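Long-range contacts in Tlr1789 protein (Thermosynechococcus elongatus, PDB 2X8X), which probably helps insert proteins into the cyanobacterial outer membrane, the present chain being its soluble N-terminal part with three POTRA-type domains: residues I47-F52 with N108-Q113; G51-V56 with V73-V78; E2-I7 with G32-R37. All coordinates share one frame; numbering follows the deposited sequence.

Contact 1 (I47-F52 with N108-Q113)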
ATOM      1  N   ILE A  47     -21.871  -9.176   1.932  1.00 21.18           N
ATOM      2  CA  ILE A  47     -21.488  -9.278   0.543  1.00 19.90           C
ATOM      3  C   ILE A  47     -20.362  -8.327   0.211  1.00 21.35           C
ATOM      4  O   ILE A  47     -19.392  -8.670  -0.517  1.00 21.44           O
ATOM      5  CB  ILE A  47     -22.710  -8.952  -0.360  1.00 20.97           C
ATOM      6  CG1 ILE A  47     -23.829  -9.989  -0.151  1.00 19.79           C
ATOM      7  CG2 ILE A  47     -22.265  -8.948  -1.788  1.00 20.83           C
ATOM      8  CD1 ILE A  47     -25.217  -9.535  -0.720  1.00 21.56           C
ATOM      9  N   PHE A  48     -20.459  -7.110   0.718  1.00 20.78           N
ATOM     10  CA  PHE A  48     -19.363  -6.180   0.467  1.00 21.05           C
ATOM     11  C   PHE A  48     -18.046  -6.683   1.086  1.00 20.91           C
ATOM     12  O   PHE A  48     -16.982  -6.533   0.448  1.00 21.33           O
ATOM     13  CB  PHE A  48     -19.731  -4.778   0.939  1.00 19.83           C
ATOM     14  CG  PHE A  48     -18.887  -3.717   0.333  1.00 20.91           C
ATOM     15  CD1 PHE A  48     -19.227  -3.161  -0.901  1.00 19.03           C
ATOM     16  CD2 PHE A  48     -17.776  -3.253   1.002  1.00 18.37           C
ATOM     17  CE1 PHE A  48     -18.408  -2.152  -1.469  1.00 22.16           C
ATOM     18  CE2 PHE A  48     -16.895  -2.302   0.429  1.00 20.07           C
ATOM     19  CZ  PHE A  48     -17.270  -1.715  -0.817  1.00 20.28           C
ATOM     20  N   ALA A  49     -18.101  -7.278   2.305  1.00 18.82           N
ATOM     21  CA  ALA A  49     -16.898  -7.755   2.976  1.00 19.36           C
ATOM     22  C   ALA A  49     -16.181  -8.855   2.203  1.00 20.16           C
ATOM     23  O   ALA A  49     -15.047  -9.175   2.557  1.00 20.71           O
ATOM     24  CB  ALA A  49     -17.176  -8.281   4.361  1.00 16.37           C
ATOM     25  N   THR A  50     -16.786  -9.414   1.168  1.00 19.23           N
ATOM     26  CA  THR A  50     -16.089 -10.499   0.424  1.00 22.15           C
ATOM     27  C   THR A  50     -14.936  -9.887  -0.402  1.00 21.78           C
ATOM     28  O   THR A  50     -14.006 -10.585  -0.737  1.00 21.83           O
ATOM     29  CB  THR A  50     -16.992 -11.235  -0.537  1.00 22.63           C
ATOM     30  OG1 THR A  50     -17.504 -10.291  -1.504  1.00 22.96           O
ATOM     31  CG2 THR A  50     -18.143 -12.054   0.241  1.00 22.11           C
ATOM     32  N   GLY A  51     -15.049  -8.590  -0.733  1.00 19.98           N
ATOM     33  CA  GLY A  51     -13.971  -7.896  -1.441  1.00 21.19           C
ATOM     34  C   GLY A  51     -14.103  -7.880  -2.951  1.00 20.31           C
ATOM     35  O   GLY A  51     -13.283  -7.243  -3.601  1.00 18.91           O
ATOM     36  N   PHE A  52     -15.133  -8.534  -3.490  1.00 19.17           N
ATOM     37  CA  PHE A  52     -15.331  -8.573  -4.958  1.00 20.01           C
ATOM     38  C   PHE A  52     -16.200  -7.460  -5.547  1.00 20.47           C
ATOM     39  O   PHE A  52     -16.368  -7.390  -6.777  1.00 21.26           O
ATOM     40  CB  PHE A  52     -15.989  -9.911  -5.393  1.00 18.70           C
ATOM     41  CG  PHE A  52     -15.145 -11.128  -5.179  1.00 21.83           C
ATOM     42  CD1 PHE A  52     -14.094 -11.427  -6.053  1.00 23.74           C
ATOM     43  CD2 PHE A  52     -15.411 -11.995  -4.102  1.00 21.96           C
ATOM     44  CE1 PHE A  52     -13.296 -12.549  -5.859  1.00 23.30           C
ATOM     45  CE2 PHE A  52     -14.626 -13.150  -3.884  1.00 25.99           C
ATOM     46  CZ  PHE A  52     -13.579 -13.442  -4.783  1.00 22.46           C
ATOM     47  N   ASN A 108     -10.283  -8.749  -6.559  1.00 16.63           N
ATOM     48  CA  ASN A 108     -10.697  -8.803  -5.194  1.00 16.86           C
ATOM     49  C   ASN A 108      -9.788  -7.852  -4.395  1.00 16.64           C
ATOM     50  O   ASN A 108      -8.558  -7.972  -4.431  1.00 17.18           O
ATOM     51  CB  ASN A 108     -10.657 -10.246  -4.638  1.00 15.95           C
ATOM     52  CG  ASN A 108     -11.190 -10.310  -3.245  1.00 16.45           C
ATOM     53  OD1 ASN A 108     -10.539  -9.812  -2.300  1.00 15.96           O
ATOM     54  ND2 ASN A 108     -12.394 -10.904  -3.068  1.00 14.69           N
ATOM     55  N   LEU A 109     -10.370  -6.865  -3.728  1.00 17.53           N
ATOM     56  CA  LEU A 109      -9.534  -5.895  -3.019  1.00 19.41           C
ATOM     57  C   LEU A 109      -8.804  -6.458  -1.824  1.00 19.28           C
ATOM     58  O   LEU A 109      -7.769  -5.944  -1.469  1.00 19.89           O
ATOM     59  CB  LEU A 109     -10.319  -4.677  -2.604  1.00 21.17           C
ATOM     60  CG  LEU A 109     -10.676  -3.629  -3.673  1.00 24.63           C
ATOM     61  CD1 LEU A 109     -10.969  -2.310  -2.984  1.00 27.48           C
ATOM     62  CD2 LEU A 109      -9.691  -3.343  -4.767  1.00 25.10           C
ATOM     63  N   ARG A 110      -9.302  -7.506  -1.180  1.00 18.34           N
ATOM     64  CA  ARG A 110      -8.480  -8.178  -0.149  1.00 19.59           C
ATOM     65  C   ARG A 110      -7.227  -8.832  -0.757  1.00 17.79           C
ATOM     66  O   ARG A 110      -6.158  -8.710  -0.198  1.00 17.92           O
ATOM     67  CB  ARG A 110      -9.242  -9.291   0.592  1.00 18.71           C
ATOM     68  CG  ARG A 110     -10.533  -8.952   1.188  1.00 25.73           C
ATOM     69  CD  ARG A 110     -10.953 -10.320   1.848  1.00 39.50           C
ATOM     70  NE  ARG A 110     -12.198 -10.255   2.592  1.00 46.00           N
ATOM     71  CZ  ARG A 110     -12.325 -10.503   3.894  1.00 47.91           C
ATOM     72  NH1 ARG A 110     -11.261 -10.869   4.621  1.00 49.15           N
ATOM     73  NH2 ARG A 110     -13.523 -10.367   4.473  1.00 48.52           N
ATOM     74  N   GLU A 111      -7.370  -9.562  -1.861  1.00 17.51           N
ATOM     75  CA  GLU A 111      -6.219 -10.130  -2.557  1.00 18.08           C
ATOM     76  C   GLU A 111      -5.252  -9.033  -3.107  1.00 15.47           C
ATOM     77  O   GLU A 111      -4.025  -9.179  -3.023  1.00 15.72           O
ATOM     78  CB  GLU A 111      -6.647 -10.982  -3.737  1.00 16.84           C
ATOM     79  CG  GLU A 111      -7.628 -12.171  -3.333  1.00 29.91           C
ATOM     80  CD  GLU A 111      -8.144 -13.012  -4.581  1.00 39.60           C
ATOM     81  OE1 GLU A 111      -7.281 -13.367  -5.422  1.00 43.88           O
ATOM     82  OE2 GLU A 111      -9.380 -13.336  -4.715  1.00 42.96           O
ATOM     83  N   LEU A 112      -5.791  -7.962  -3.633  1.00 15.84           N
ATOM     84  CA  LEU A 112      -4.954  -6.821  -4.005  1.00 14.99           C
ATOM     85  C   LEU A 112      -4.157  -6.296  -2.857  1.00 15.20           C
ATOM     86  O   LEU A 112      -2.989  -5.938  -3.032  1.00 18.78           O
ATOM     87  CB  LEU A 112      -5.777  -5.687  -4.578  1.00 16.82           C
ATOM     88  CG  LEU A 112      -4.923  -4.589  -5.270  1.00 18.22           C
ATOM     89  CD1 LEU A 112      -4.433  -5.028  -6.623  1.00 22.17           C
ATOM     90  CD2 LEU A 112      -5.851  -3.382  -5.536  1.00 22.09           C
ATOM     91  N   GLN A 113      -4.766  -6.154  -1.682  1.00 14.54           N
ATOM     92  CA  GLN A 113      -4.042  -5.709  -0.499  1.00 17.30           C
ATOM     93  C   GLN A 113      -2.960  -6.735  -0.085  1.00 17.69           C
ATOM     94  O   GLN A 113      -1.875  -6.368   0.347  1.00 19.78           O
ATOM     95  CB  GLN A 113      -5.031  -5.520   0.666  1.00 17.34           C
ATOM     96  CG  GLN A 113      -4.417  -4.861   1.902  1.00 23.90           C
ATOM     97  CD  GLN A 113      -3.759  -3.523   1.549  1.00 31.01           C
ATOM     98  OE1 GLN A 113      -2.684  -3.227   2.025  1.00 31.67           O
ATOM     99  NE2 GLN A 113      -4.373  -2.762   0.640  1.00 30.24           N
TER
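Three successive carbonyls, those of Ala49, Thr50 and Gly51, accept donors from Asn108, Leu109 and Arg110 in a polar contact between the first and second POTRA-type domains of this chain, where the turn after helix 37-48 meets the start of helix 109-125. Arg110, extended from CG to NE, grips Ala49 O side-on with two nitrogens, NH2 at 2.7 Å and NE at 3.0 Å, and the oxygen lies close to the guanidinium plane. In Asn108, CG anti to the backbone N (chi1 -176°) carries the amide across to Thr50 and Phe52. Its ND2 donates to Thr50 O at 2.9 Å and also sits 3.1 Å above the plane of the Phe52 ring, over its centre, with amide and ring planes 85° apart. Asn108 is the N-cap residue of helix 109-125; its OD1 accepts a capping bond from Glu111 N at 3.2 Å and a weak one from Arg110 N. Leu109 N completes the set with a bond to Gly51 O of 2.9 Å. Leu19 and Leu22 of helix 17-26 also touch the Phe52 side chain. Directional bonds to three backbone carbonyls thus dominate the junction, and the Arg110 charge would be expected to strengthen its paired bonds to Ala49 O.

Contact 2 (G51-V56 with V73-V78)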
ATOM      1  N   GLY A  51     -15.049  -8.590  -0.733  1.00 19.98           N
ATOM      2  CA  GLY A  51     -13.971  -7.896  -1.441  1.00 21.19           C
ATOM      3  C   GLY A  51     -14.103  -7.880  -2.951  1.00 20.31           C
ATOM      4  O   GLY A  51     -13.283  -7.243  -3.601  1.00 18.91           O
ATOM      5  N   PHE A  52     -15.133  -8.534  -3.490  1.00 19.17           N
ATOM      6  CA  PHE A  52     -15.331  -8.573  -4.958  1.00 20.01           C
ATOM      7  C   PHE A  52     -16.200  -7.460  -5.547  1.00 20.47           C
ATOM      8  O   PHE A  52     -16.368  -7.390  -6.777  1.00 21.26           O
ATOM      9  CB  PHE A  52     -15.989  -9.911  -5.393  1.00 18.70           C
ATOM     10  CG  PHE A  52     -15.145 -11.128  -5.179  1.00 21.83           C
ATOM     11  CD1 PHE A  52     -14.094 -11.427  -6.053  1.00 23.74           C
ATOM     12  CD2 PHE A  52     -15.411 -11.995  -4.102  1.00 21.96           C
ATOM     13  CE1 PHE A  52     -13.296 -12.549  -5.859  1.00 23.30           C
ATOM     14  CE2 PHE A  52     -14.626 -13.150  -3.884  1.00 25.99           C
ATOM     15  CZ  PHE A  52     -13.579 -13.442  -4.783  1.00 22.46           C
ATOM     16  N   PHE A  53     -16.800  -6.604  -4.720  1.00 21.98           N
ATOM     17  CA  PHE A  53     -17.883  -5.742  -5.241  1.00 22.16           C
ATOM     18  C   PHE A  53     -17.643  -4.282  -5.011  1.00 21.93           C
ATOM     19  O   PHE A  53     -17.304  -3.883  -3.897  1.00 22.18           O
ATOM     20  CB  PHE A  53     -19.255  -6.168  -4.650  1.00 22.51           C
ATOM     21  CG  PHE A  53     -19.555  -7.621  -4.876  1.00 23.45           C
ATOM     22  CD1 PHE A  53     -20.037  -8.064  -6.103  1.00 23.44           C
ATOM     23  CD2 PHE A  53     -19.334  -8.550  -3.878  1.00 22.98           C
ATOM     24  CE1 PHE A  53     -20.280  -9.426  -6.332  1.00 23.01           C
ATOM     25  CE2 PHE A  53     -19.582  -9.899  -4.101  1.00 24.99           C
ATOM     26  CZ  PHE A  53     -20.073 -10.347  -5.297  1.00 21.61           C
ATOM     27  N   ALA A  54     -17.782  -3.493  -6.074  1.00 19.10           N
ATOM     28  CA  ALA A  54     -17.680  -2.043  -5.933  1.00 19.42           C
ATOM     29  C   ALA A  54     -18.909  -1.442  -5.255  1.00 21.28           C
ATOM     30  O   ALA A  54     -18.831  -0.335  -4.675  1.00 20.89           O
ATOM     31  CB  ALA A  54     -17.486  -1.375  -7.326  1.00 19.70           C
ATOM     32  N   ASP A  55     -20.052  -2.128  -5.344  1.00 20.19           N
ATOM     33  CA  ASP A  55     -21.288  -1.541  -4.938  1.00 23.35           C
ATOM     34  C   ASP A  55     -22.262  -2.689  -4.697  1.00 23.45           C
ATOM     35  O   ASP A  55     -22.196  -3.710  -5.364  1.00 22.97           O
ATOM     36  CB  ASP A  55     -21.843  -0.580  -6.016  1.00 23.97           C
ATOM     37  CG  ASP A  55     -22.840   0.428  -5.427  1.00 30.86           C
ATOM     38  OD1 ASP A  55     -23.261   0.283  -4.249  1.00 34.13           O
ATOM     39  OD2 ASP A  55     -23.221   1.368  -6.152  1.00 37.13           O
ATOM     40  N   VAL A  56     -23.070  -2.556  -3.643  1.00 25.13           N
ATOM     41  CA  VAL A  56     -24.061  -3.586  -3.218  1.00 24.43           C
ATOM     42  C   VAL A  56     -25.314  -2.816  -2.753  1.00 26.52           C
ATOM     43  O   VAL A  56     -25.195  -1.948  -1.846  1.00 27.09           O
ATOM     44  CB  VAL A  56     -23.543  -4.452  -2.050  1.00 23.08           C
ATOM     45  CG1 VAL A  56     -24.569  -5.611  -1.731  1.00 24.13           C
ATOM     46  CG2 VAL A  56     -22.135  -5.072  -2.376  1.00 23.04           C
ATOM     47  N   VAL A  73     -25.642  -6.070  -7.341  1.00 23.77           N
ATOM     48  CA  VAL A  73     -24.247  -6.149  -7.074  1.00 22.07           C
ATOM     49  C   VAL A  73     -23.532  -5.666  -8.338  1.00 23.24           C
ATOM     50  O   VAL A  73     -24.038  -5.894  -9.439  1.00 22.11           O
ATOM     51  CB  VAL A  73     -24.054  -7.612  -6.771  1.00 24.10           C
ATOM     52  CG1 VAL A  73     -23.142  -8.354  -7.674  1.00 22.33           C
ATOM     53  CG2 VAL A  73     -23.982  -7.868  -5.277  1.00 18.77           C
ATOM     54  N   ARG A  74     -22.393  -4.951  -8.162  1.00 20.96           N
ATOM     55  CA  ARG A  74     -21.580  -4.384  -9.251  1.00 20.34           C
ATOM     56  C   ARG A  74     -20.148  -4.816  -8.870  1.00 19.73           C
ATOM     57  O   ARG A  74     -19.570  -4.271  -7.930  1.00 17.33           O
ATOM     58  CB  ARG A  74     -21.706  -2.837  -9.286  1.00 20.13           C
ATOM     59  CG  ARG A  74     -20.988  -2.209 -10.460  1.00 24.13           C
ATOM     60  CD  ARG A  74     -21.218  -0.657 -10.491  1.00 26.21           C
ATOM     61  NE  ARG A  74     -19.845  -0.261 -10.548  1.00 34.44           N
ATOM     62  CZ  ARG A  74     -19.180   0.541  -9.734  1.00 29.96           C
ATOM     63  NH1 ARG A  74     -19.765   1.294  -8.808  1.00 30.65           N
ATOM     64  NH2 ARG A  74     -17.893   0.621  -9.956  1.00 28.89           N
ATOM     65  N   PRO A  75     -19.689  -5.915  -9.443  1.00 19.00           N
ATOM     66  CA  PRO A  75     -18.402  -6.457  -9.166  1.00 20.40           C
ATOM     67  C   PRO A  75     -17.303  -5.498  -9.661  1.00 21.96           C
ATOM     68  O   PRO A  75     -17.540  -4.666 -10.604  1.00 21.92           O
ATOM     69  CB  PRO A  75     -18.345  -7.685 -10.046  1.00 19.78           C
ATOM     70  CG  PRO A  75     -19.888  -7.984 -10.390  1.00 19.90           C
ATOM     71  CD  PRO A  75     -20.492  -6.700 -10.398  1.00 19.83           C
ATOM     72  N   TYR A  76     -16.114  -5.639  -9.085  1.00 20.89           N
ATOM     73  CA  TYR A  76     -14.958  -4.980  -9.678  1.00 20.53           C
ATOM     74  C   TYR A  76     -14.752  -5.711 -11.022  1.00 22.13           C
ATOM     75  O   TYR A  76     -15.246  -6.804 -11.162  1.00 22.46           O
ATOM     76  CB  TYR A  76     -13.696  -5.103  -8.803  1.00 18.72           C
ATOM     77  CG  TYR A  76     -13.823  -4.374  -7.471  1.00 19.38           C
ATOM     78  CD1 TYR A  76     -13.889  -2.969  -7.417  1.00 16.03           C
ATOM     79  CD2 TYR A  76     -13.849  -5.070  -6.275  1.00 14.68           C
ATOM     80  CE1 TYR A  76     -14.046  -2.274  -6.201  1.00 17.71           C
ATOM     81  CE2 TYR A  76     -13.984  -4.397  -5.088  1.00 19.80           C
ATOM     82  CZ  TYR A  76     -14.092  -2.985  -5.059  1.00 15.24           C
ATOM     83  OH  TYR A  76     -14.227  -2.326  -3.820  1.00 22.88           O
ATOM     84  N   PRO A  77     -14.043  -5.089 -11.995  1.00 21.78           N
ATOM     85  CA  PRO A  77     -13.769  -5.667 -13.315  1.00 23.16           C
ATOM     86  C   PRO A  77     -12.866  -6.878 -13.166  1.00 23.88           C
ATOM     87  O   PRO A  77     -12.190  -7.037 -12.124  1.00 24.04           O
ATOM     88  CB  PRO A  77     -12.918  -4.585 -14.018  1.00 21.84           C
ATOM     89  CG  PRO A  77     -13.006  -3.339 -13.184  1.00 24.72           C
ATOM     90  CD  PRO A  77     -13.458  -3.730 -11.810  1.00 22.78           C
ATOM     91  N   VAL A  78     -12.808  -7.720 -14.195  1.00 22.42           N
ATOM     92  CA  VAL A  78     -11.796  -8.768 -14.261  1.00 21.64           C
ATOM     93  C   VAL A  78     -10.425  -8.065 -14.321  1.00 22.43           C
ATOM     94  O   VAL A  78     -10.246  -7.102 -15.066  1.00 21.20           O
ATOM     95  CB  VAL A  78     -11.991  -9.715 -15.458  1.00 23.90           C
ATOM     96  CG1 VAL A  78     -10.789 -10.654 -15.624  1.00 23.93           C
ATOM     97  CG2 VAL A  78     -13.246 -10.603 -15.214  1.00 23.24           C
TER
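Phe53 and Val73 form the close-packed side of this contact, the Phe53 ring carrying Val73 CG2 4.0 Å above one face and Phe52 CB over the opposite one. Val73 CG1 comes nearer still to the ring rim, but the valine sits off the usual rotamers (chi1 119°), which leaves that approach doubtful. Leu19 and Val23 of helix 17-26 and Ile47 of helix 37-48 also pack on Phe53, so its ring is buried between these helices and the sheet. The two segments are the far ends of the POTRA hairpin formed by strands 53-63 and 66-75, and a classic beta bulge interrupts their antiparallel pairing: Ala54 and Asp55 both face Arg74. Ala54 N donates to Arg74 O at 2.7 Å, while Asp55 N reaches the same oxygen only weakly, at 3.4 Å; Arg74 N returns a bond to Asp55 O. Beyond the bulge, Tyr76 N binds Phe52 O at 2.9 Å, and the Tyr76 ring lies across the Phe53-Ala54 peptide, with Ala54 N 3.8 Å above its centre and Gly51 O in plane at its edge. The Arg74 side is more open to solvent. Its chain bends at chi3 (127°) and lays one guanidinium face, toward its rim, closely over Ala54 CB, but NH1 stays 4.4 Å from Asp55 OD2, too far for a salt bridge.

Contact 3 (E2-I7 with G32-R37)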
ATOM      1  N   GLU A   2     -38.513  -3.323  15.259  1.00 52.99           N
ATOM      2  CA  GLU A   2     -39.730  -3.652  14.511  1.00 52.12           C
ATOM      3  C   GLU A   2     -39.577  -2.942  13.167  1.00 50.19           C
ATOM      4  O   GLU A   2     -38.763  -2.028  13.080  1.00 50.57           O
ATOM      5  CB  GLU A   2     -40.987  -3.124  15.252  1.00 52.52           C
ATOM      6  CG  GLU A   2     -40.833  -2.795  16.774  1.00 54.55           C
ATOM      7  CD  GLU A   2     -40.378  -4.000  17.622  1.00 57.10           C
ATOM      8  OE1 GLU A   2     -41.176  -4.945  17.824  1.00 57.56           O
ATOM      9  OE2 GLU A   2     -39.216  -4.000  18.092  1.00 57.90           O
ATOM     10  N   PRO A   3     -40.317  -3.350  12.112  1.00 48.09           N
ATOM     11  CA  PRO A   3     -41.160  -4.508  11.854  1.00 46.40           C
ATOM     12  C   PRO A   3     -40.420  -5.582  11.038  1.00 44.72           C
ATOM     13  O   PRO A   3     -39.300  -5.345  10.567  1.00 44.86           O
ATOM     14  CB  PRO A   3     -42.259  -3.913  10.977  1.00 46.66           C
ATOM     15  CG  PRO A   3     -41.512  -2.929  10.108  1.00 46.75           C
ATOM     16  CD  PRO A   3     -40.520  -2.313  11.071  1.00 47.96           C
ATOM     17  N   LYS A   4     -41.099  -6.711  10.833  1.00 41.95           N
ATOM     18  CA  LYS A   4     -40.571  -7.938  10.239  1.00 39.38           C
ATOM     19  C   LYS A   4     -41.366  -8.253   8.962  1.00 37.39           C
ATOM     20  O   LYS A   4     -42.559  -8.060   8.954  1.00 38.00           O
ATOM     21  CB  LYS A   4     -40.784  -9.082  11.249  1.00 39.41           C
ATOM     22  CG  LYS A   4     -39.791  -9.178  12.452  1.00 40.89           C
ATOM     23  CD  LYS A   4     -40.279 -10.210  13.521  1.00 43.12           C
ATOM     24  CE  LYS A   4     -39.115 -10.903  14.312  1.00 44.99           C
ATOM     25  NZ  LYS A   4     -39.498 -12.183  15.075  1.00 44.91           N
ATOM     26  N   VAL A   5     -40.740  -8.752   7.894  1.00 35.00           N
ATOM     27  CA  VAL A   5     -41.453  -9.130   6.647  1.00 32.44           C
ATOM     28  C   VAL A   5     -41.070 -10.536   6.195  1.00 31.11           C
ATOM     29  O   VAL A   5     -39.901 -10.906   6.255  1.00 30.24           O
ATOM     30  CB  VAL A   5     -41.094  -8.197   5.433  1.00 33.44           C
ATOM     31  CG1 VAL A   5     -41.958  -8.545   4.221  1.00 32.10           C
ATOM     32  CG2 VAL A   5     -41.224  -6.709   5.794  1.00 32.61           C
ATOM     33  N   LEU A   6     -42.036 -11.308   5.720  1.00 29.46           N
ATOM     34  CA  LEU A   6     -41.757 -12.635   5.129  1.00 29.26           C
ATOM     35  C   LEU A   6     -41.363 -12.604   3.636  1.00 29.27           C
ATOM     36  O   LEU A   6     -42.082 -12.020   2.818  1.00 30.20           O
ATOM     37  CB  LEU A   6     -42.938 -13.591   5.365  1.00 28.40           C
ATOM     38  CG  LEU A   6     -42.915 -15.005   4.749  1.00 28.25           C
ATOM     39  CD1 LEU A   6     -41.910 -15.903   5.471  1.00 28.99           C
ATOM     40  CD2 LEU A   6     -44.297 -15.664   4.757  1.00 24.70           C
ATOM     41  N   ILE A   7     -40.279 -13.290   3.274  1.00 28.24           N
ATOM     42  CA  ILE A   7     -39.673 -13.226   1.942  1.00 27.94           C
ATOM     43  C   ILE A   7     -40.103 -14.418   1.109  1.00 28.03           C
ATOM     44  O   ILE A   7     -40.052 -15.541   1.596  1.00 28.33           O
ATOM     45  CB  ILE A   7     -38.080 -13.221   2.046  1.00 28.87           C
ATOM     46  CG1 ILE A   7     -37.581 -12.113   2.979  1.00 26.96           C
ATOM     47  CG2 ILE A   7     -37.386 -13.134   0.642  1.00 27.33           C
ATOM     48  CD1 ILE A   7     -38.257 -10.736   2.772  1.00 28.26           C
ATOM     49  N   GLY A  32     -38.713 -17.846   2.372  1.00 26.25           N
ATOM     50  CA  GLY A  32     -39.339 -18.491   3.527  1.00 27.15           C
ATOM     51  C   GLY A  32     -38.911 -17.913   4.866  1.00 27.55           C
ATOM     52  O   GLY A  32     -39.463 -18.302   5.913  1.00 28.16           O
ATOM     53  N   SER A  33     -37.942 -16.984   4.831  1.00 27.72           N
ATOM     54  CA  SER A  33     -37.386 -16.409   6.049  1.00 27.83           C
ATOM     55  C   SER A  33     -38.032 -15.051   6.311  1.00 27.58           C
ATOM     56  O   SER A  33     -38.515 -14.400   5.376  1.00 27.32           O
ATOM     57  CB  SER A  33     -35.841 -16.361   6.002  1.00 27.94           C
ATOM     58  OG  SER A  33     -35.373 -15.144   5.454  1.00 30.12           O
ATOM     59  N   THR A  34     -38.106 -14.674   7.588  1.00 27.51           N
ATOM     60  CA  THR A  34     -38.592 -13.365   8.031  1.00 27.92           C
ATOM     61  C   THR A  34     -37.400 -12.431   8.262  1.00 29.65           C
ATOM     62  O   THR A  34     -36.490 -12.778   8.998  1.00 30.82           O
ATOM     63  CB  THR A  34     -39.353 -13.540   9.376  1.00 28.56           C
ATOM     64  OG1 THR A  34     -40.499 -14.421   9.210  1.00 25.11           O
ATOM     65  CG2 THR A  34     -39.808 -12.204   9.974  1.00 27.03           C
ATOM     66  N   THR A  35     -37.400 -11.255   7.655  1.00 30.33           N
ATOM     67  CA  THR A  35     -36.300 -10.317   7.823  1.00 31.66           C
ATOM     68  C   THR A  35     -36.749  -8.897   8.294  1.00 31.57           C
ATOM     69  O   THR A  35     -37.950  -8.543   8.226  1.00 30.80           O
ATOM     70  CB  THR A  35     -35.427 -10.269   6.533  1.00 32.49           C
ATOM     71  OG1 THR A  35     -34.265  -9.466   6.759  1.00 34.05           O
ATOM     72  CG2 THR A  35     -36.183  -9.644   5.329  1.00 35.20           C
ATOM     73  N   THR A  36     -35.801  -8.107   8.802  1.00 30.23           N
ATOM     74  CA  THR A  36     -36.006  -6.659   8.998  1.00 29.77           C
ATOM     75  C   THR A  36     -35.076  -5.840   8.052  1.00 29.59           C
ATOM     76  O   THR A  36     -34.195  -6.410   7.365  1.00 28.24           O
ATOM     77  CB  THR A  36     -35.746  -6.244  10.472  1.00 29.78           C
ATOM     78  OG1 THR A  36     -34.396  -6.528  10.823  1.00 29.36           O
ATOM     79  CG2 THR A  36     -36.648  -7.008  11.437  1.00 30.89           C
ATOM     80  N   ARG A  37     -35.272  -4.515   8.030  1.00 29.46           N
ATOM     81  CA  ARG A  37     -34.360  -3.563   7.338  1.00 28.77           C
ATOM     82  C   ARG A  37     -32.876  -3.761   7.752  1.00 28.51           C
ATOM     83  O   ARG A  37     -31.994  -3.903   6.895  1.00 27.65           O
ATOM     84  CB  ARG A  37     -34.767  -2.101   7.610  1.00 28.58           C
TER
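Val5 and Thr35 pair through two backbone bonds, Val5 N to Thr35 O at 2.8 Å and Thr35 N to Val5 O at 2.9 Å, joining the short edge strand 34-35 antiparallel to strand 5-13 in the mixed sheet of the first POTRA-type domain of this chain. The hydrogen bonding continues beyond strand 34-35: Ile7 N donates to Ser33 O, and Gly32 N to Ile7 O. On the face carrying Thr34 and Leu6, Thr34 CG2 packs against the root of the Lys4 side chain, 3.5 Å from Lys4 CB, while the end of the lysine leads away. Leu6 CD1 reaches over to the carbonyl of Gly32. Val5 and Thr35 lie on the other face; along the sheet Val5 touches Val67 and Ile7 touches Ile69 of the neighbouring strand 66-75, and Thr29 lies against Ile7 and Thr35. Further out, hydrogen bonds fix Ser33 OG to Arg30 O and link Thr36 OG1 with Gln39 NE2, Thr36 being the N-cap residue of helix 37-48. Thr35 has OG1 anti to its backbone N (chi1 -173°), from where it donates to Thr36 O at 3.1 Å; this turns its CG2 against Ile7 CD1 in a tight contact of 3.5 Å.

In the fold
Contacts 1 and 2 adjoin, their centres about 9 Å apart, and share Gly51 and Phe52, so one short connection between helix 37-48 and strand 53-63 serves both the hairpin and the junction with the second POTRA-type domain of this chain. They also touch directly: Leu109 CD1 lies 3.4 Å from Tyr76 OH, and Phe48 CE1 lies 3.2 Å from Phe53 O. Contact 3 stands apart, its centre about 28 Å from that of contact 1 and about 26 Å from that of contact 2, without touching either. Helix 37-48 leads from contact 3 to contact 1, and neighbouring strands 5-13 and 66-75 link contact 3 to contact 2 through one sheet.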